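Local coordinates for CRISPR-associated protein Cse2 (PDB 2ZCA), which is a homodimeric Cse2 (CasB) family protein, probably serving type I-E CRISPR adaptive immunity against viruses, plasmids and other mobile genetic elements, at residues Asp75-Thr81 and Glu123-Ala129; Arg130-Asp134 and Arg148-Glu152. All blocks are in the same frame, centred on the assembly; numbering follows the deposited sequence.

Overall arrangement
Cse2 is an all-alpha protein, helices and loops with no strand, and the two interactions show how long-range contacts can organise such a fold without a sheet. Following the chain from the N terminus, the loop 75-81 leaves helix 56-71 and leads into helix 82-90. Interaction 1 closes a large loop when 123-129, after helix 111-121, returns to lie against it. Interaction 2 opens directly afterwards, on helix 128-136, and closes a much shorter loop when helix 144-155 comes back. The two loops follow in series, neither nested nor crossing. Helix 128-136 serves both, and T81 of interaction 1 and E152 of interaction 2 meet through a probable hydrogen bond between OG1 and OE1.

Interaction 1: residues Asp75-Thr81 and Glu123-Ala129; sequences DHQVGRT and EGGIDFA
An N-cap joins the two interhelical loops: D127, right before helix 128-136, meets both H76 and G79 with its carboxylate. D127 OD2 takes a nearly straight bond from G79 N at 2.9 Å, on the anti side of the carboxylate. OD1 receives R130 N, a weak capping bond from A129 N, and a weak bond from H76 NE2 at 3.2 Å. The imidazole runs alongside the D127 side chain; its plane is at 90° to the carboxylate, and OD1 lies at the ring edge. With CG anti to the backbone N (chi1 169°), the ring reaches across to 123-129, where CD2 of H76 comes to 3.0 Å from F128 N, and the side chain also touches L8 and K12 of helix 3-15.

G79 belongs to a type II turn from Q77 to R80, and both ends of that turn bond across the contact: Q77 N gives its hydrogen to I126 O (2.9 Å), and R80 O accepts from D127 N (2.8 Å). D75 is joined to Q77 within its own loop, where Q77 NE2 bonds to D75 OD1 on its syn side.

The R80 side chain, extended from CG to NE, lies along 123-125, and its CG and CD lie beside G125 O. Its NH2 forms a salt bridge with E88 of helix 82-90 and a weak bond to a water that also accepts from E123 N. R80 NH1 is gripped by two carbonyl oxygens, G125 O at 2.7 Å in the guanidinium plane and E123 O at 2.8 Å, tilted 21° from it.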
loop_
_atom_site.group_PDB
_atom_site.type_symbol
_atom_site.label_atom_id
_atom_site.label_comp_id
_atom_site.label_asym_id
_atom_site.label_seq_id
_atom_site.Cartn_x
_atom_site.Cartn_y
_atom_site.Cartn_z
ATOM N N ASP A 75 -5.578 0.533 -10.107
ATOM C CA ASP A 75 -5.978 1.915 -10.355
ATOM C C ASP A 75 -5.097 2.901 -9.593
ATOM O O ASP A 75 -5.470 3.413 -8.535
ATOM C CB ASP A 75 -7.451 2.120 -9.988
ATOM C CG ASP A 75 -7.953 3.513 -10.347
ATOM O OD1 ASP A 75 -7.356 4.158 -11.237
ATOM O OD2 ASP A 75 -8.956 3.956 -9.754
ATOM N N HIS A 76 -3.918 3.158 -10.144
ATOM C CA HIS A 76 -2.978 4.089 -9.534
ATOM C C HIS A 76 -3.306 5.518 -9.956
ATOM O O HIS A 76 -3.354 5.829 -11.145
ATOM C CB HIS A 76 -1.547 3.736 -9.944
ATOM C CG HIS A 76 -0.541 4.779 -9.573
ATOM N ND1 HIS A 76 -0.037 5.685 -10.482
ATOM C CD2 HIS A 76 0.022 5.088 -8.381
ATOM C CE1 HIS A 76 0.792 6.509 -9.866
ATOM N NE2 HIS A 76 0.847 6.168 -8.591
ATOM N N GLN A 77 -3.548 6.377 -8.971
ATOM C CA GLN A 77 -3.867 7.778 -9.221
ATOM C C GLN A 77 -2.785 8.635 -8.577
ATOM O O GLN A 77 -2.829 8.905 -7.375
ATOM C CB GLN A 77 -5.226 8.130 -8.614
ATOM C CG GLN A 77 -6.412 7.395 -9.223
ATOM C CD GLN A 77 -6.702 7.823 -10.651
ATOM O OE1 GLN A 77 -6.722 9.015 -10.962
ATOM N NE2 GLN A 77 -6.946 6.849 -11.526
ATOM N N VAL A 78 -1.808 9.053 -9.373
ATOM C CA VAL A 78 -0.718 9.871 -8.860
ATOM C C VAL A 78 -1.255 11.127 -8.183
ATOM O O VAL A 78 -2.125 11.813 -8.722
ATOM C CB VAL A 78 0.261 10.276 -9.992
ATOM C CG1 VAL A 78 -0.485 11.000 -11.094
ATOM C CG2 VAL A 78 1.373 11.158 -9.429
ATOM N N GLY A 79 -0.749 11.416 -6.991
ATOM C CA GLY A 79 -1.194 12.599 -6.277
ATOM C C GLY A 79 -2.329 12.371 -5.295
ATOM O O GLY A 79 -2.461 13.108 -4.313
ATOM N N ARG A 80 -3.161 11.365 -5.551
ATOM C CA ARG A 80 -4.268 11.071 -4.653
ATOM C C ARG A 80 -3.790 10.077 -3.605
ATOM O O ARG A 80 -3.959 8.868 -3.758
ATOM C CB ARG A 80 -5.457 10.488 -5.424
ATOM C CG ARG A 80 -6.695 10.295 -4.554
ATOM C CD ARG A 80 -7.963 10.191 -5.385
ATOM N NE ARG A 80 -9.163 10.232 -4.553
ATOM C CZ ARG A 80 -9.797 9.162 -4.083
ATOM N NH1 ARG A 80 -9.351 7.945 -4.363
ATOM N NH2 ARG A 80 -10.886 9.313 -3.338
ATOM N N THR A 81 -3.186 10.596 -2.540
ATOM C CA THR A 81 -2.662 9.741 -1.476
ATOM C C THR A 81 -3.782 9.115 -0.671
ATOM O O THR A 81 -4.916 9.601 -0.681
ATOM C CB THR A 81 -1.769 10.535 -0.509
ATOM O OG1 THR A 81 -2.567 11.494 0.193
ATOM C CG2 THR A 81 -0.669 11.255 -1.269
ATOM N N GLU A 123 -12.931 5.192 -1.810
ATOM C CA GLU A 123 -13.491 5.017 -3.139
ATOM C C GLU A 123 -12.429 5.431 -4.157
ATOM O O GLU A 123 -11.688 6.389 -3.935
ATOM C CB GLU A 123 -14.729 5.904 -3.322
ATOM C CG GLU A 123 -15.672 5.989 -2.118
ATOM C CD GLU A 123 -16.434 4.703 -1.850
ATOM O OE1 GLU A 123 -15.944 3.856 -1.072
ATOM O OE2 GLU A 123 -17.531 4.539 -2.427
ATOM N N GLY A 124 -12.347 4.700 -5.264
ATOM C CA GLY A 124 -11.396 5.043 -6.305
ATOM C C GLY A 124 -9.933 4.706 -6.089
ATOM O O GLY A 124 -9.556 4.063 -5.108
ATOM N N GLY A 125 -9.105 5.169 -7.022
ATOM C CA GLY A 125 -7.680 4.900 -6.968
ATOM C C GLY A 125 -6.863 5.817 -6.078
ATOM O O GLY A 125 -7.297 6.912 -5.713
ATOM N N ILE A 126 -5.667 5.353 -5.734
ATOM C CA ILE A 126 -4.748 6.104 -4.892
ATOM C C ILE A 126 -3.335 6.001 -5.453
ATOM O O ILE A 126 -3.079 5.225 -6.380
ATOM C CB ILE A 126 -4.757 5.571 -3.442
ATOM C CG1 ILE A 126 -4.339 4.100 -3.422
ATOM C CG2 ILE A 126 -6.143 5.740 -2.839
ATOM C CD1 ILE A 126 -4.150 3.538 -2.017
ATOM N N ASP A 127 -2.424 6.789 -4.890
ATOM C CA ASP A 127 -1.032 6.810 -5.326
ATOM C C ASP A 127 -0.278 5.667 -4.656
ATOM O O ASP A 127 0.115 5.775 -3.495
ATOM C CB ASP A 127 -0.382 8.150 -4.946
ATOM C CG ASP A 127 0.970 8.368 -5.618
ATOM O OD1 ASP A 127 1.751 7.403 -5.736
ATOM O OD2 ASP A 127 1.261 9.517 -6.016
ATOM N N PHE A 128 -0.070 4.578 -5.396
ATOM C CA PHE A 128 0.623 3.409 -4.862
ATOM C C PHE A 128 2.133 3.574 -4.766
ATOM O O PHE A 128 2.795 2.850 -4.025
ATOM C CB PHE A 128 0.260 2.178 -5.694
ATOM C CG PHE A 128 -1.121 1.662 -5.416
ATOM C CD1 PHE A 128 -1.386 0.948 -4.250
ATOM C CD2 PHE A 128 -2.170 1.928 -6.289
ATOM C CE1 PHE A 128 -2.679 0.506 -3.958
ATOM C CE2 PHE A 128 -3.468 1.490 -6.004
ATOM C CZ PHE A 128 -3.720 0.780 -4.839
ATOM N N ALA A 129 2.678 4.532 -5.507
ATOM C CA ALA A 129 4.106 4.793 -5.456
ATOM C C ALA A 129 4.401 5.452 -4.110
ATOM O O ALA A 129 5.303 5.034 -3.386
ATOM C CB ALA A 129 4.514 5.711 -6.603
HETATM O O HOH W 1 -12.593 8.012 -0.966
#

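Interaction 2: residues Arg130-Asp134 and Arg148-Glu152; sequences RLLDD and RWARE
D134 and R148 join helices 128-136 and 144-155 through a two-pronged, end-on salt bridge. R148 NH1 meets D134 OD2 on its syn side at 2.7 Å, and NH2 reaches OD1 at 2.9 Å, although the carboxylate and guanidinium planes are turned 38° apart. The indole W149 NE1 also gives its hydrogen to D134 OD2, at 2.8 Å and from well above the carboxylate plane, on the same face as NH1. Two donors thus grip one buried oxygen, while OD1 has a second charged partner in R137.

Behind R148, E152 one turn on takes both NE (2.9 Å) and NH1 (3.0 Å) on its OE2, which fixes the rotation of the guanidinium. R148 bends at chi3 (76°) to turn this group across to D134. Over the centre of the R148 guanidinium face stands R130 NH1, 3.3 Å from R148 CZ, with the two guanidinium planes steeply inclined; the nearby carboxylates would probably temper the like charges.

The axes of the two helical segments run 13.5 Å apart, so long side chains span the gap. The W149 indole lies between the helices, touching L131 CD1, stacking edge-to-face with W138, and packing on L82 of helix 82-90 and on L103 and L104 of helix 96-104.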
loop_
_atom_site.group_PDB
_atom_site.type_symbol
_atom_site.label_atom_id
_atom_site.label_comp_id
_atom_site.label_asym_id
_atom_site.label_seq_id
_atom_site.Cartn_x
_atom_site.Cartn_y
_atom_site.Cartn_z
ATOM N N ARG A 130 3.629 6.479 -3.772
ATOM C CA ARG A 130 3.814 7.166 -2.495
ATOM C C ARG A 130 3.442 6.230 -1.351
ATOM O O ARG A 130 4.029 6.286 -0.275
ATOM C CB ARG A 130 2.958 8.445 -2.430
ATOM C CG ARG A 130 3.087 9.226 -1.115
ATOM C CD ARG A 130 4.550 9.493 -0.724
ATOM N NE ARG A 130 5.253 10.379 -1.651
ATOM C CZ ARG A 130 5.228 11.710 -1.599
ATOM N NH1 ARG A 130 4.532 12.333 -0.656
ATOM N NH2 ARG A 130 5.914 12.419 -2.485
ATOM N N LEU A 131 2.468 5.356 -1.577
ATOM C CA LEU A 131 2.076 4.427 -0.526
ATOM C C LEU A 131 3.261 3.544 -0.113
ATOM O O LEU A 131 3.509 3.349 1.077
ATOM C CB LEU A 131 0.902 3.551 -0.981
ATOM C CG LEU A 131 0.390 2.577 0.087
ATOM C CD1 LEU A 131 -0.011 3.354 1.341
ATOM C CD2 LEU A 131 -0.799 1.783 -0.452
ATOM N N LEU A 132 3.996 3.013 -1.086
ATOM C CA LEU A 132 5.138 2.167 -0.751
ATOM C C LEU A 132 6.263 2.985 -0.116
ATOM O O LEU A 132 6.845 2.569 0.882
ATOM C CB LEU A 132 5.673 1.439 -1.990
ATOM C CG LEU A 132 6.926 0.594 -1.730
ATOM C CD1 LEU A 132 6.628 -0.457 -0.663
ATOM C CD2 LEU A 132 7.390 -0.063 -3.020
ATOM N N ASP A 133 6.575 4.141 -0.691
ATOM C CA ASP A 133 7.637 4.964 -0.121
ATOM C C ASP A 133 7.327 5.292 1.331
ATOM O O ASP A 133 8.229 5.338 2.174
ATOM C CB ASP A 133 7.818 6.265 -0.913
ATOM C CG ASP A 133 8.473 6.040 -2.261
ATOM O OD1 ASP A 133 9.405 5.214 -2.339
ATOM O OD2 ASP A 133 8.070 6.701 -3.239
ATOM N N ASP A 134 6.050 5.522 1.623
ATOM C CA ASP A 134 5.641 5.847 2.982
ATOM C C ASP A 134 5.697 4.634 3.909
ATOM O O ASP A 134 6.190 4.727 5.030
ATOM C CB ASP A 134 4.230 6.444 2.989
ATOM C CG ASP A 134 4.180 7.829 2.375
ATOM O OD1 ASP A 134 5.252 8.465 2.265
ATOM O OD2 ASP A 134 3.070 8.285 2.020
ATOM N N ARG A 148 3.055 13.711 8.099
ATOM C CA ARG A 148 2.753 14.218 6.762
ATOM C C ARG A 148 1.372 13.753 6.309
ATOM O O ARG A 148 0.668 14.479 5.604
ATOM C CB ARG A 148 3.806 13.764 5.747
ATOM C CG ARG A 148 3.904 14.684 4.528
ATOM C CD ARG A 148 4.553 13.991 3.338
ATOM N NE ARG A 148 3.621 13.070 2.693
ATOM C CZ ARG A 148 3.851 11.774 2.509
ATOM N NH1 ARG A 148 2.939 11.018 1.910
ATOM N NH2 ARG A 148 4.990 11.235 2.923
ATOM N N TRP A 149 0.984 12.543 6.703
ATOM C CA TRP A 149 -0.336 12.042 6.335
ATOM C C TRP A 149 -1.376 12.936 7.000
ATOM O O TRP A 149 -2.386 13.295 6.393
ATOM C CB TRP A 149 -0.510 10.591 6.794
ATOM C CG TRP A 149 0.077 9.599 5.837
ATOM C CD1 TRP A 149 1.164 9.779 5.030
ATOM C CD2 TRP A 149 -0.374 8.258 5.609
ATOM N NE1 TRP A 149 1.419 8.632 4.312
ATOM C CE2 TRP A 149 0.490 7.683 4.648
ATOM C CE3 TRP A 149 -1.423 7.485 6.124
ATOM C CZ2 TRP A 149 0.337 6.369 4.190
ATOM C CZ3 TRP A 149 -1.576 6.176 5.666
ATOM C CH2 TRP A 149 -0.699 5.635 4.708
ATOM N N ALA A 150 -1.120 13.301 8.251
ATOM C CA ALA A 150 -2.035 14.169 8.975
ATOM C C ALA A 150 -2.143 15.502 8.239
ATOM O O ALA A 150 -3.229 16.069 8.129
ATOM C CB ALA A 150 -1.541 14.386 10.401
ATOM N N ARG A 151 -1.014 15.985 7.726
ATOM C CA ARG A 151 -0.971 17.244 6.980
ATOM C C ARG A 151 -1.814 17.138 5.706
ATOM O O ARG A 151 -2.557 18.057 5.358
ATOM C CB ARG A 151 0.473 17.583 6.594
ATOM C CG ARG A 151 0.655 18.962 5.954
ATOM C CD ARG A 151 2.076 19.147 5.420
ATOM N NE ARG A 151 2.297 18.386 4.191
ATOM C CZ ARG A 151 3.496 18.117 3.677
ATOM N NH1 ARG A 151 4.593 18.544 4.286
ATOM N NH2 ARG A 151 3.596 17.425 2.549
ATOM N N GLU A 152 -1.694 16.012 5.008
ATOM C CA GLU A 152 -2.451 15.802 3.777
ATOM C C GLU A 152 -3.949 15.687 4.055
ATOM O O GLU A 152 -4.773 16.225 3.313
ATOM C CB GLU A 152 -1.968 14.532 3.066
ATOM C CG GLU A 152 -0.468 14.482 2.823
ATOM C CD GLU A 152 -0.021 13.209 2.121
ATOM O OE1 GLU A 152 -0.715 12.175 2.252
ATOM O OE2 GLU A 152 1.034 13.239 1.453
#